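Long-range contacts in peptidoglycan-N-acetylglucosamine deacetylase BC_1960 (Bacillus cereus, PDB 5O6Y), which removes acetyl groups from N-acetylglucosamine residues of peptidoglycan, and also acts on soluble chitin substrates, as a zinc-dependent hydrolase: residues 10-15 against 136-141; 49-54 against 201-206; 78-83 against 95-100; 142-147 against 169-174. All coordinates share one frame; numbering follows the deposited sequence.

Contact 1. Residues 10-15 against 136-141. With NA (sodium ion), chain O; NA (sodium ion), chain P; PE3 (3,6,9,12,15,18,21,24,27,30,33,36,39-tridecaoxahentetracontane-1,41-diol), chain I; 5YA (4-naphthalen-1-yl-~{N}-oxidanyl-benzamide), chain H.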
# COMPACT_ATOMS: atom_id res chain seq x y z
N TYR A 10 -7.38 -4.58 17.51
CA TYR A 10 -6.92 -5.45 16.44
C TYR A 10 -5.61 -4.92 15.88
O TYR A 10 -5.13 -3.85 16.27
CB TYR A 10 -7.98 -5.57 15.34
CG TYR A 10 -9.35 -5.97 15.84
CD1 TYR A 10 -9.62 -7.29 16.18
CD2 TYR A 10 -10.36 -5.03 15.97
CE1 TYR A 10 -10.87 -7.66 16.64
CE2 TYR A 10 -11.61 -5.39 16.43
CZ TYR A 10 -11.86 -6.71 16.77
OH TYR A 10 -13.11 -7.07 17.23
N ALA A 11 -5.04 -5.68 14.95
CA ALA A 11 -3.87 -5.24 14.18
C ALA A 11 -4.39 -4.37 13.04
O ALA A 11 -4.74 -4.85 11.97
CB ALA A 11 -3.08 -6.43 13.67
N TYR A 12 -4.43 -3.06 13.29
CA TYR A 12 -5.13 -2.13 12.42
C TYR A 12 -4.64 -0.73 12.73
O TYR A 12 -4.61 -0.33 13.90
CB TYR A 12 -6.65 -2.26 12.64
CG TYR A 12 -7.52 -1.39 11.76
CD1 TYR A 12 -7.76 -1.71 10.43
CD2 TYR A 12 -8.16 -0.26 12.28
CE1 TYR A 12 -8.57 -0.93 9.64
CE2 TYR A 12 -8.97 0.52 11.49
CZ TYR A 12 -9.18 0.19 10.17
OH TYR A 12 -9.99 0.97 9.39
N ALA A 13 -4.25 0.02 11.70
CA ALA A 13 -3.67 1.34 11.93
C ALA A 13 -3.83 2.20 10.68
O ALA A 13 -3.95 1.69 9.56
CB ALA A 13 -2.19 1.24 12.32
N PHE A 14 -3.82 3.51 10.90
CA PHE A 14 -3.86 4.49 9.83
C PHE A 14 -2.52 5.19 9.58
O PHE A 14 -2.30 5.67 8.47
CB PHE A 14 -4.92 5.57 10.12
CG PHE A 14 -6.32 5.04 10.17
CD1 PHE A 14 -6.84 4.53 11.35
CD2 PHE A 14 -7.12 5.06 9.04
CE1 PHE A 14 -8.13 4.04 11.40
CE2 PHE A 14 -8.41 4.57 9.09
CZ PHE A 14 -8.92 4.06 10.26
N SER A 15 -1.65 5.26 10.59
CA SER A 15 -0.38 5.94 10.46
C SER A 15 0.61 5.31 11.43
O SER A 15 0.26 4.42 12.21
CB SER A 15 -0.54 7.45 10.71
OG SER A 15 -1.23 7.70 11.92
N PHE A 136 -2.17 -11.38 10.34
CA PHE A 136 -2.09 -10.31 9.35
C PHE A 136 -1.99 -8.96 10.04
O PHE A 136 -2.02 -8.88 11.27
CB PHE A 136 -3.32 -10.31 8.43
CG PHE A 136 -3.30 -11.37 7.37
CD1 PHE A 136 -4.10 -12.49 7.47
CD2 PHE A 136 -2.49 -11.23 6.25
CE1 PHE A 136 -4.09 -13.46 6.48
CE2 PHE A 136 -2.48 -12.20 5.26
CZ PHE A 136 -3.28 -13.31 5.38
N MET A 137 -1.81 -7.90 9.26
CA MET A 137 -1.95 -6.55 9.79
C MET A 137 -2.53 -5.67 8.70
O MET A 137 -1.98 -5.60 7.60
CB MET A 137 -0.62 -5.98 10.30
CG MET A 137 -0.77 -4.56 10.83
SD MET A 137 0.60 -3.96 11.83
CE MET A 137 -0.02 -2.34 12.27
N ILE A 138 -3.63 -5.02 9.02
CA ILE A 138 -4.30 -4.13 8.07
C ILE A 138 -3.82 -2.70 8.30
O ILE A 138 -3.83 -2.21 9.43
CB ILE A 138 -5.84 -4.20 8.18
CG1 ILE A 138 -6.37 -5.51 7.58
CG2 ILE A 138 -6.48 -3.02 7.47
CD1 ILE A 138 -6.31 -6.69 8.51
N VAL A 139 -3.39 -2.05 7.23
CA VAL A 139 -2.92 -0.67 7.28
C VAL A 139 -3.68 0.13 6.24
O VAL A 139 -3.64 -0.20 5.05
CB VAL A 139 -1.40 -0.57 7.03
CG1 VAL A 139 -1.00 0.88 6.85
CG2 VAL A 139 -0.64 -1.20 8.19
N GLN A 140 -4.38 1.17 6.69
CA GLN A 140 -5.07 2.08 5.78
C GLN A 140 -4.11 3.17 5.32
O GLN A 140 -3.03 2.87 4.79
CB GLN A 140 -6.30 2.68 6.45
CG GLN A 140 -7.28 1.66 7.02
CD GLN A 140 -8.20 1.06 5.98
OE1 GLN A 140 -7.89 1.05 4.78
NE2 GLN A 140 -9.35 0.57 6.42
N TRP A 141 -4.48 4.43 5.53
CA TRP A 141 -3.65 5.55 5.12
C TRP A 141 -4.12 6.80 5.84
O TRP A 141 -5.25 6.87 6.33
CB TRP A 141 -3.69 5.76 3.60
CG TRP A 141 -5.06 6.07 3.09
CD1 TRP A 141 -5.61 7.31 2.92
CD2 TRP A 141 -6.06 5.13 2.69
NE1 TRP A 141 -6.89 7.20 2.43
CE2 TRP A 141 -7.19 5.87 2.28
CE3 TRP A 141 -6.12 3.74 2.63
CZ2 TRP A 141 -8.36 5.26 1.83
CZ3 TRP A 141 -7.27 3.13 2.18
CH2 TRP A 141 -8.38 3.89 1.79
NA NA O . -3.51 7.08 13.09
NA NA P . 0.77 8.70 13.35
O25 PE3 I . -9.36 7.65 5.12
C24 PE3 I . -8.41 6.73 5.58
C23 PE3 I . -9.13 5.43 5.91
O22 PE3 I . -10.31 5.37 5.16
C1 5YA H . -10.92 9.07 -2.03
C2 5YA H . -10.36 7.85 -2.42
C3 5YA H . -10.61 6.68 -1.71
C4 5YA H . -11.45 6.73 -0.55
C5 5YA H . -12.02 7.97 -0.15
C6 5YA H . -11.74 9.15 -0.91
C7 5YA H . -11.73 5.56 0.22
C8 5YA H . -12.55 5.64 1.34
O1 5YA H . -7.18 1.27 -2.53
C9 5YA H . -13.11 6.86 1.73
C10 5YA H . -12.86 8.02 1.00
C11 5YA H . -9.98 5.40 -2.16
C12 5YA H . -8.92 4.90 -1.43
C13 5YA H . -8.30 3.73 -1.81
N1 5YA H . -8.26 1.18 -4.46
C14 5YA H . -8.73 3.05 -2.93
C15 5YA H . -9.80 3.54 -3.67
C16 5YA H . -10.42 4.72 -3.28
C17 5YA H . -8.00 1.75 -3.30
O2 5YA H . -7.59 -0.00 -4.81
O HOH W 1 -3.83 4.45 13.40
O HOH W 2 0.94 10.83 11.42
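The ring of Tyr12 turns its edge to two residues of 136-141: Ile138 CG2 lies 3.5 Å from Tyr12 CD1, and the amide nitrogen of Gln140 comes up near the ring plane at the hydroxyl end. Gln140 NE2 donates to Tyr12 OH over 3.1 Å in a nearly straight bond (171°), the oxygen lying in the amide plane although ring and amide stand 79° apart. Phe14 runs alongside the same glutamine, pointing the same way, with Phe14 CD2 3.6 Å from Gln140 CB; Trp141 O and a carbon of the bound polyether sit at the edge of the Phe14 ring. A bend at chi2 (-81°) lets Gln140 keep CB and CG against Phe14 while its amide reaches the tyrosine. One face of the Trp141 indole carries the polyether, and Trp141 CZ2 lies 3.3 Å from C12 of the hydroxamate ligand.

The backbones of strands 12-13 and 137-139 pair in parallel, strand 12-13 forming one edge of a three-stranded sheet that ends in 115-116. Ile138 N binds Ala11 O and Ala13 N binds Ile138 O, after which Gln140 N closes on Ala13 O at 2.9 Å. Met137, extended throughout, spans two alanines, its CG 4.1 Å from Ala11 CB and its CE 4.2 Å from Ala13 CB. Beyond the strand, Ser15 OG binds two sodium ions.

Since Gln140 NE2 also donates to Gly121 O, two acceptors hold this buried amide, fixing its rotation just before Trp141 enters the ligand pocket.

Contact 2. Residues 49-54 against 201-206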
# COMPACT_ATOMS: atom_id res chain seq x y z
N LYS A 49 12.55 3.02 -0.80
CA LYS A 49 11.72 1.82 -0.82
C LYS A 49 10.27 2.19 -0.56
O LYS A 49 9.96 3.25 -0.01
CB LYS A 49 12.20 0.81 0.21
CG LYS A 49 13.66 0.42 0.09
CD LYS A 49 13.99 -0.06 -1.31
CE LYS A 49 15.46 -0.44 -1.43
NZ LYS A 49 15.83 -0.77 -2.83
N ALA A 50 9.37 1.29 -0.95
CA ALA A 50 7.94 1.53 -0.78
C ALA A 50 7.24 0.20 -0.52
O ALA A 50 7.87 -0.86 -0.44
CB ALA A 50 7.35 2.24 -2.00
N THR A 51 5.91 0.27 -0.39
CA THR A 51 5.08 -0.90 -0.13
C THR A 51 3.98 -0.94 -1.18
O THR A 51 3.24 0.03 -1.34
CB THR A 51 4.47 -0.85 1.28
OG1 THR A 51 5.52 -0.68 2.24
CG2 THR A 51 3.72 -2.14 1.57
N PHE A 52 3.89 -2.06 -1.90
CA PHE A 52 2.93 -2.22 -2.99
C PHE A 52 1.85 -3.21 -2.57
O PHE A 52 2.13 -4.38 -2.29
CB PHE A 52 3.63 -2.71 -4.26
CG PHE A 52 4.51 -1.68 -4.90
CD1 PHE A 52 5.80 -1.45 -4.42
CD2 PHE A 52 4.07 -0.94 -5.98
CE1 PHE A 52 6.61 -0.51 -5.01
CE2 PHE A 52 4.88 0.00 -6.57
CZ PHE A 52 6.16 0.22 -6.09
N PHE A 53 0.60 -2.73 -2.53
CA PHE A 53 -0.55 -3.59 -2.28
C PHE A 53 -1.08 -4.07 -3.63
O PHE A 53 -1.71 -3.30 -4.36
CB PHE A 53 -1.62 -2.85 -1.48
CG PHE A 53 -1.30 -2.70 -0.03
CD1 PHE A 53 -0.83 -1.50 0.47
CD2 PHE A 53 -1.45 -3.77 0.84
CE1 PHE A 53 -0.53 -1.35 1.81
CE2 PHE A 53 -1.15 -3.63 2.18
CZ PHE A 53 -0.69 -2.42 2.67
N LEU A 54 -0.82 -5.33 -3.95
CA LEU A 54 -1.06 -5.87 -5.28
C LEU A 54 -2.37 -6.63 -5.33
O LEU A 54 -2.67 -7.43 -4.44
CB LEU A 54 0.09 -6.78 -5.70
CG LEU A 54 1.49 -6.16 -5.71
CD1 LEU A 54 2.52 -7.20 -6.12
CD2 LEU A 54 1.54 -4.96 -6.63
N PHE A 201 12.09 7.76 4.22
CA PHE A 201 11.07 6.90 3.64
C PHE A 201 11.35 5.45 4.03
O PHE A 201 12.44 4.93 3.78
CB PHE A 201 11.03 7.06 2.12
CG PHE A 201 10.47 8.38 1.67
CD1 PHE A 201 9.13 8.49 1.34
CD2 PHE A 201 11.27 9.50 1.60
CE1 PHE A 201 8.61 9.70 0.93
CE2 PHE A 201 10.76 10.71 1.19
CZ PHE A 201 9.42 10.82 0.86
N VAL A 202 10.36 4.81 4.65
CA VAL A 202 10.49 3.44 5.13
C VAL A 202 9.34 2.61 4.56
O VAL A 202 8.38 3.14 4.00
CB VAL A 202 10.50 3.35 6.67
CG1 VAL A 202 11.61 4.22 7.24
CG2 VAL A 202 9.15 3.76 7.23
N THR A 203 9.45 1.30 4.71
CA THR A 203 8.37 0.40 4.35
C THR A 203 7.47 0.17 5.56
O THR A 203 7.81 0.51 6.70
CB THR A 203 8.92 -0.93 3.82
OG1 THR A 203 9.59 -1.63 4.88
CG2 THR A 203 9.90 -0.69 2.68
N LEU A 204 6.30 -0.42 5.31
CA LEU A 204 5.39 -0.73 6.41
C LEU A 204 5.99 -1.67 7.45
O LEU A 204 5.77 -1.44 8.65
CB LEU A 204 4.07 -1.29 5.86
CG LEU A 204 3.31 -0.41 4.87
CD1 LEU A 204 1.89 -0.93 4.68
CD2 LEU A 204 3.30 1.04 5.31
N PRO A 205 6.73 -2.74 7.08
CA PRO A 205 7.35 -3.56 8.13
C PRO A 205 8.25 -2.77 9.07
O PRO A 205 8.23 -3.00 10.28
CB PRO A 205 8.15 -4.60 7.32
CG PRO A 205 7.38 -4.73 6.07
CD PRO A 205 6.88 -3.36 5.75
N SER A 206 9.05 -1.85 8.53
CA SER A 206 9.95 -1.07 9.39
C SER A 206 9.18 -0.05 10.22
O SER A 206 9.53 0.20 11.37
CB SER A 206 11.02 -0.39 8.54
OG SER A 206 10.48 0.09 7.32
O HOH W 3 8.34 4.68 1.74
O HOH W 4 13.75 3.54 1.85
O HOH W 5 6.10 2.07 2.17
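Phe201 meets Lys49 chiefly through water: one molecule donates to Phe201 O and accepts from Lys49 N. Direct contact is slight here, and the lysine chain extends toward Glu72, whose backbone O its NZ bonds. At Val202 the carbonyl oxygen turns toward the other segment, where one water lies 2.8 Å from Lys49 O and 2.7 Å from Val202 O, while a second stands near both Val202 O and Thr51 OG1.

Thr203 brings the chains together. Its CG2 packs 3.7 Å from Lys49 CB and equally near Ala50 O. This residue is the N-cap of helix 204-207, which follows strand 200-201; that strand and 51-54 both pair with strand 22-28 in the parallel sheet of the NodB domain, so the contact lays the start of a late helix against an inner strand.

Leu204 carries the main grip. Its backbone N donates to Thr51 OG1 over 3.2 Å at 167°, giving an amide of the first helical turn an acceptor from a distant strand. Thr51 holds OG1 beside its own backbone N (chi1 -54°), which leaves CG2 to pack on Leu204 CG at 3.7 Å; the two side chains cross at about a right angle. Leu204 CD1 then meets Phe53 CZ at 3.6 Å, the side chains arriving from opposite directions, and Phe53 in turn touches Asp28 and His79. Pro205 rests on Phe115, and Ser206 OG donates back to Thr203 O at 2.8 Å.

Contact 3. Residues 78-83 against 95-100. With 5YA (4-naphthalen-1-yl-~{N}-oxidanyl-benzamide), chain H.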
# COMPACT_ATOMS: atom_id res chain seq x y z
N ASN A 78 -1.12 -7.41 0.40
CA ASN A 78 -2.28 -8.10 -0.14
C ASN A 78 -3.43 -7.11 -0.30
O ASN A 78 -3.89 -6.52 0.68
CB ASN A 78 -2.68 -9.25 0.78
CG ASN A 78 -3.68 -10.20 0.15
OD1 ASN A 78 -4.51 -9.80 -0.67
ND2 ASN A 78 -3.60 -11.47 0.53
N HIS A 79 -3.90 -6.94 -1.54
CA HIS A 79 -4.97 -5.99 -1.86
C HIS A 79 -6.20 -6.71 -2.39
O HIS A 79 -6.94 -6.15 -3.21
CB HIS A 79 -4.47 -4.94 -2.85
CG HIS A 79 -5.27 -3.67 -2.85
ND1 HIS A 79 -5.91 -3.20 -1.72
CD2 HIS A 79 -5.52 -2.78 -3.83
CE1 HIS A 79 -6.52 -2.07 -2.02
NE2 HIS A 79 -6.31 -1.79 -3.29
N THR A 80 -6.44 -7.94 -1.92
CA THR A 80 -7.48 -8.85 -2.40
C THR A 80 -7.27 -9.24 -3.86
O THR A 80 -6.34 -8.76 -4.51
CB THR A 80 -8.89 -8.27 -2.22
OG1 THR A 80 -9.13 -7.27 -3.22
CG2 THR A 80 -9.07 -7.67 -0.83
N TYR A 81 -8.13 -10.12 -4.37
CA TYR A 81 -7.98 -10.68 -5.71
C TYR A 81 -8.64 -9.82 -6.78
O TYR A 81 -7.97 -9.37 -7.71
CB TYR A 81 -8.55 -12.11 -5.74
CG TYR A 81 -8.44 -12.77 -7.10
CD1 TYR A 81 -7.28 -13.44 -7.47
CD2 TYR A 81 -9.50 -12.74 -8.00
CE1 TYR A 81 -7.18 -14.05 -8.71
CE2 TYR A 81 -9.40 -13.34 -9.24
CZ TYR A 81 -8.24 -14.00 -9.59
OH TYR A 81 -8.15 -14.60 -10.82
N SER A 82 -9.95 -9.58 -6.66
CA SER A 82 -10.71 -8.91 -7.70
C SER A 82 -11.28 -7.57 -7.25
O SER A 82 -12.20 -7.04 -7.88
CB SER A 82 -11.83 -9.81 -8.21
OG SER A 82 -12.72 -10.17 -7.16
N HIS A 83 -10.74 -7.00 -6.16
CA HIS A 83 -11.08 -5.66 -5.69
C HIS A 83 -12.58 -5.49 -5.43
O HIS A 83 -13.20 -4.61 -6.04
CB HIS A 83 -10.61 -4.63 -6.72
CG HIS A 83 -10.27 -3.29 -6.12
ND1 HIS A 83 -11.14 -2.22 -6.14
CD2 HIS A 83 -9.14 -2.85 -5.51
CE1 HIS A 83 -10.57 -1.18 -5.56
NE2 HIS A 83 -9.36 -1.54 -5.17
N ARG A 95 -12.62 -14.44 3.11
CA ARG A 95 -11.48 -15.33 3.31
C ARG A 95 -11.01 -15.96 2.01
O ARG A 95 -9.85 -16.39 1.94
CB ARG A 95 -11.84 -16.41 4.34
CG ARG A 95 -12.04 -15.84 5.74
CD ARG A 95 -12.82 -16.76 6.65
NE ARG A 95 -13.27 -16.04 7.84
CZ ARG A 95 -13.88 -16.60 8.88
NH1 ARG A 95 -14.12 -17.90 8.90
NH2 ARG A 95 -14.25 -15.85 9.91
N ASN A 96 -11.86 -16.03 0.99
CA ASN A 96 -11.41 -16.53 -0.30
C ASN A 96 -10.58 -15.49 -1.04
O ASN A 96 -9.57 -15.84 -1.67
CB ASN A 96 -12.61 -16.96 -1.15
CG ASN A 96 -12.25 -18.01 -2.18
OD1 ASN A 96 -12.26 -19.21 -1.88
ND2 ASN A 96 -11.92 -17.57 -3.39
N GLN A 97 -10.97 -14.22 -0.97
CA GLN A 97 -10.20 -13.17 -1.62
C GLN A 97 -8.81 -13.04 -1.01
O GLN A 97 -7.84 -12.75 -1.71
CB GLN A 97 -10.95 -11.84 -1.53
CG GLN A 97 -12.24 -11.78 -2.34
CD GLN A 97 -12.01 -11.32 -3.77
OE1 GLN A 97 -10.99 -10.70 -4.08
NE2 GLN A 97 -12.96 -11.62 -4.65
N ILE A 98 -8.70 -13.25 0.30
CA ILE A 98 -7.41 -13.10 0.98
C ILE A 98 -6.50 -14.28 0.66
O ILE A 98 -5.40 -14.11 0.12
CB ILE A 98 -7.61 -12.95 2.50
CG1 ILE A 98 -8.48 -11.72 2.81
CG2 ILE A 98 -6.27 -12.86 3.21
CD1 ILE A 98 -7.89 -10.41 2.34
N ILE A 99 -6.95 -15.50 0.99
CA ILE A 99 -6.09 -16.68 0.88
C ILE A 99 -5.70 -16.94 -0.57
O ILE A 99 -4.58 -17.38 -0.84
CB ILE A 99 -6.80 -17.90 1.50
CG1 ILE A 99 -7.11 -17.64 2.98
CG2 ILE A 99 -5.96 -19.15 1.35
CD1 ILE A 99 -7.93 -18.73 3.63
N LYS A 100 -6.59 -16.66 -1.51
CA LYS A 100 -6.26 -16.85 -2.92
C LYS A 100 -5.13 -15.92 -3.35
O LYS A 100 -4.15 -16.35 -3.97
CB LYS A 100 -7.50 -16.62 -3.78
CG LYS A 100 -7.36 -17.00 -5.24
CD LYS A 100 -8.65 -16.68 -5.99
CE LYS A 100 -8.56 -17.08 -7.46
NZ LYS A 100 -9.75 -16.61 -8.22
C1 5YA H . -10.92 9.07 -2.03
C2 5YA H . -10.36 7.85 -2.42
C3 5YA H . -10.61 6.68 -1.71
C4 5YA H . -11.45 6.73 -0.55
C5 5YA H . -12.02 7.97 -0.15
C6 5YA H . -11.74 9.15 -0.91
C7 5YA H . -11.73 5.56 0.22
C8 5YA H . -12.55 5.64 1.34
O1 5YA H . -7.18 1.27 -2.53
C9 5YA H . -13.11 6.86 1.73
C10 5YA H . -12.86 8.02 1.00
C11 5YA H . -9.98 5.40 -2.16
C12 5YA H . -8.92 4.90 -1.43
C13 5YA H . -8.30 3.73 -1.81
N1 5YA H . -8.26 1.18 -4.46
C14 5YA H . -8.73 3.05 -2.93
C15 5YA H . -9.80 3.54 -3.67
C16 5YA H . -10.42 4.72 -3.28
C17 5YA H . -8.00 1.75 -3.30
O2 5YA H . -7.59 -0.00 -4.81
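A single side-chain amide, that of Gln97, is bonded to two successive residues of the opposing loop at three points. Its OE1 accepts from Tyr81 N (2.9 Å) and Ser82 N (3.0 Å), the latter in the carbonyl plane on a lone pair, while NE2 donates to Ser82 OG at 2.9 Å. A bend at chi2 (-88°) folds the chain so that the amide meets the loop, and a further bond from NE2 to Glu93 helps fix which end is which.

The loop, reading His-Thr-Tyr-Ser-His, is the His-(Ser/Thr)-X-X-His motif of the polysaccharide deacetylases. His79 and His83 are zinc ligands of the enzyme together with Asp29; here, with no zinc among the bound groups, His79 NE2 hydrogen-bonds O2 of the hydroxamate. From helix 91-109, Gln97 thus holds the residues between the two zinc-binding histidines in sequence.

Asn78 works from the start of the loop: OD1 accepts from Thr80 N in an Asx turn, and ND2 donates to the helix carbonyl Ile98 O at 3.2 Å. The extended Lys100 lies over one face of Tyr81 in a cation-pi contact, NZ 3.5 Å from the ring centroid and 21° off its normal. The phenol oxygen of Tyr81 is bonded to Glu60.

Contact 4. Residues 142-147 against 169-174. With NA (sodium ion), chain N; 5YA (4-naphthalen-1-yl-~{N}-oxidanyl-benzamide), chain H.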
# COMPACT_ATOMS: atom_id res chain seq x y z
N SER A 142 -3.24 7.81 5.89
CA SER A 142 -3.57 9.09 6.50
C SER A 142 -3.36 10.28 5.57
O SER A 142 -3.76 11.39 5.93
CB SER A 142 -2.75 9.30 7.78
OG SER A 142 -1.36 9.36 7.51
N VAL A 143 -2.73 10.09 4.41
CA VAL A 143 -2.57 11.14 3.41
C VAL A 143 -3.04 10.57 2.08
O VAL A 143 -2.46 9.60 1.57
CB VAL A 143 -1.12 11.63 3.30
CG1 VAL A 143 -1.01 12.73 2.26
CG2 VAL A 143 -0.62 12.13 4.65
N ASP A 144 -4.08 11.18 1.51
CA ASP A 144 -4.67 10.72 0.26
C ASP A 144 -4.27 11.67 -0.86
O ASP A 144 -4.61 12.85 -0.82
CB ASP A 144 -6.19 10.62 0.37
CG ASP A 144 -6.82 9.95 -0.83
OD1 ASP A 144 -6.07 9.38 -1.65
OD2 ASP A 144 -8.06 9.99 -0.95
N THR A 145 -3.57 11.14 -1.86
CA THR A 145 -3.19 11.94 -3.02
C THR A 145 -4.36 12.19 -3.96
O THR A 145 -4.24 13.05 -4.85
CB THR A 145 -2.06 11.27 -3.79
OG1 THR A 145 -2.50 9.99 -4.28
CG2 THR A 145 -0.84 11.08 -2.90
N VAL A 146 -5.47 11.47 -3.79
CA VAL A 146 -6.64 11.47 -4.67
C VAL A 146 -6.18 11.51 -6.13
O VAL A 146 -6.75 12.22 -6.97
CB VAL A 146 -7.62 12.60 -4.31
CG1 VAL A 146 -7.09 14.00 -4.62
CG2 VAL A 146 -9.00 12.37 -4.93
N ASP A 147 -5.15 10.71 -6.45
CA ASP A 147 -4.56 10.71 -7.78
C ASP A 147 -5.42 10.00 -8.81
O ASP A 147 -5.22 10.21 -10.01
CB ASP A 147 -3.17 10.08 -7.74
CG ASP A 147 -3.17 8.68 -7.15
OD1 ASP A 147 -4.24 8.22 -6.70
OD2 ASP A 147 -2.10 8.04 -7.14
N VAL A 169 1.20 7.71 6.31
CA VAL A 169 1.13 6.64 5.32
C VAL A 169 0.39 7.21 4.11
O VAL A 169 -0.80 7.53 4.19
CB VAL A 169 0.43 5.39 5.86
CG1 VAL A 169 0.33 4.33 4.78
CG2 VAL A 169 1.17 4.86 7.08
N ILE A 170 1.10 7.35 2.99
CA ILE A 170 0.59 8.04 1.81
C ILE A 170 0.05 7.02 0.82
O ILE A 170 0.63 5.95 0.64
CB ILE A 170 1.69 8.91 1.17
CG1 ILE A 170 2.41 9.73 2.25
CG2 ILE A 170 1.10 9.82 0.11
CD1 ILE A 170 3.66 10.42 1.77
N LEU A 171 -1.07 7.35 0.18
CA LEU A 171 -1.74 6.44 -0.73
C LEU A 171 -1.59 6.94 -2.16
O LEU A 171 -1.97 8.07 -2.47
CB LEU A 171 -3.21 6.29 -0.35
CG LEU A 171 -4.16 5.64 -1.36
CD1 LEU A 171 -3.66 4.29 -1.85
CD2 LEU A 171 -5.53 5.50 -0.75
N GLN A 172 -1.04 6.10 -3.03
CA GLN A 172 -1.02 6.34 -4.46
C GLN A 172 -1.46 5.07 -5.18
O GLN A 172 -1.61 4.01 -4.58
CB GLN A 172 0.35 6.81 -4.94
CG GLN A 172 0.61 8.29 -4.69
CD GLN A 172 2.02 8.72 -5.09
OE1 GLN A 172 3.00 8.17 -4.59
NE2 GLN A 172 2.11 9.70 -5.98
N HIS A 173 -1.67 5.19 -6.49
CA HIS A 173 -2.19 4.08 -7.27
C HIS A 173 -1.29 3.78 -8.47
O HIS A 173 -0.71 4.69 -9.07
CB HIS A 173 -3.62 4.36 -7.76
CG HIS A 173 -4.62 4.48 -6.66
ND1 HIS A 173 -4.98 5.69 -6.10
CD2 HIS A 173 -5.35 3.53 -6.01
CE1 HIS A 173 -5.88 5.48 -5.16
NE2 HIS A 173 -6.12 4.19 -5.08
N SER A 174 -1.18 2.50 -8.79
CA SER A 174 -0.60 2.05 -10.05
C SER A 174 -1.62 1.19 -10.78
O SER A 174 -1.34 0.05 -11.16
CB SER A 174 0.70 1.28 -9.81
OG SER A 174 0.51 0.25 -8.86
NA NA N . -0.38 11.60 8.83
C1 5YA H . -10.92 9.07 -2.03
C2 5YA H . -10.36 7.85 -2.42
C3 5YA H . -10.61 6.68 -1.71
C4 5YA H . -11.45 6.73 -0.55
C5 5YA H . -12.02 7.97 -0.15
C6 5YA H . -11.74 9.15 -0.91
C7 5YA H . -11.73 5.56 0.22
C8 5YA H . -12.55 5.64 1.34
O1 5YA H . -7.18 1.27 -2.53
C9 5YA H . -13.11 6.86 1.73
C10 5YA H . -12.86 8.02 1.00
C11 5YA H . -9.98 5.40 -2.16
C12 5YA H . -8.92 4.90 -1.43
C13 5YA H . -8.30 3.73 -1.81
N1 5YA H . -8.26 1.18 -4.46
C14 5YA H . -8.73 3.05 -2.93
C15 5YA H . -9.80 3.54 -3.67
C16 5YA H . -10.42 4.72 -3.28
C17 5YA H . -8.00 1.75 -3.30
O2 5YA H . -7.59 -0.00 -4.81
O HOH W 6 -2.65 13.37 8.31
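Thr145 lies across Gln172 at about a right angle, its CG2 3.6 Å from Gln172 CG, while its hydroxyl donates to Leu171 O at 2.7 Å in the carbonyl plane. The two segments carry the parallel strands of a beta-alpha-beta unit, 143-144 and 169-173, joined through helix 153-161. Val143 is paired with Ile170 and Asp144 with Leu171, and Leu171 N donates to Val143 O. Where the pairing begins, Val169 O accepts from both Ser142 N and Val143 N. Ser142 OG in turn accepts from Val169 N and also binds a sodium ion.

Past strand 143-144, residues 145-147 leave the sheet, and Asp147 reaches His173. With CG between its backbone N and carbonyl carbon (chi1 55°), it points both oxygens at His173: OD1 accepts from ND1 at 2.7 Å and 170°, in the plane of the imidazole, and OD2 accepts from His173 N at 3.0 Å. Each oxygen uses its syn lone pair, and OD2 has a further partner in Ser183. The carboxylate therefore fixes both the backbone and the ring rotation of His173, the predicted proton donor.

Asp144 OD1 closes an Asx turn with Val146 N, and its OD2 lies 3.2 Å from naphthyl C1 of the hydroxamate ligand. Beside it, Leu171 CD2 touches the central phenyl ring, 3.5 Å from C13, and His173 NE2 stands 3.6 Å from the hydroxamate carbon C17.

In the fold
Contacts 1 and 4 are buried pairings of parallel strands, in the small sheet and the larger one respectively; contacts 2 and 3, only partly buried, each set a strand or loop against a helix. Contact 2, which shares the larger sheet with contact 4, combines one direct backbone-to-hydroxyl bond, bridging waters and a small apolar patch, whereas contact 3 relies on side-chain amides and contact 4 adds a carboxylate to its backbone strand bonds. Contacts 1, 3 and 4 converge on the hydroxamate ligand, supplying an indole wall, the zinc-binding histidines and the predicted proton donor in turn. Contact 2 reaches contact 3 where Leu54 O probably accepts from His79 N. Val139 against Leu204 joins contacts 1 and 2, and Trp141 against Leu171 joins contacts 1 and 4.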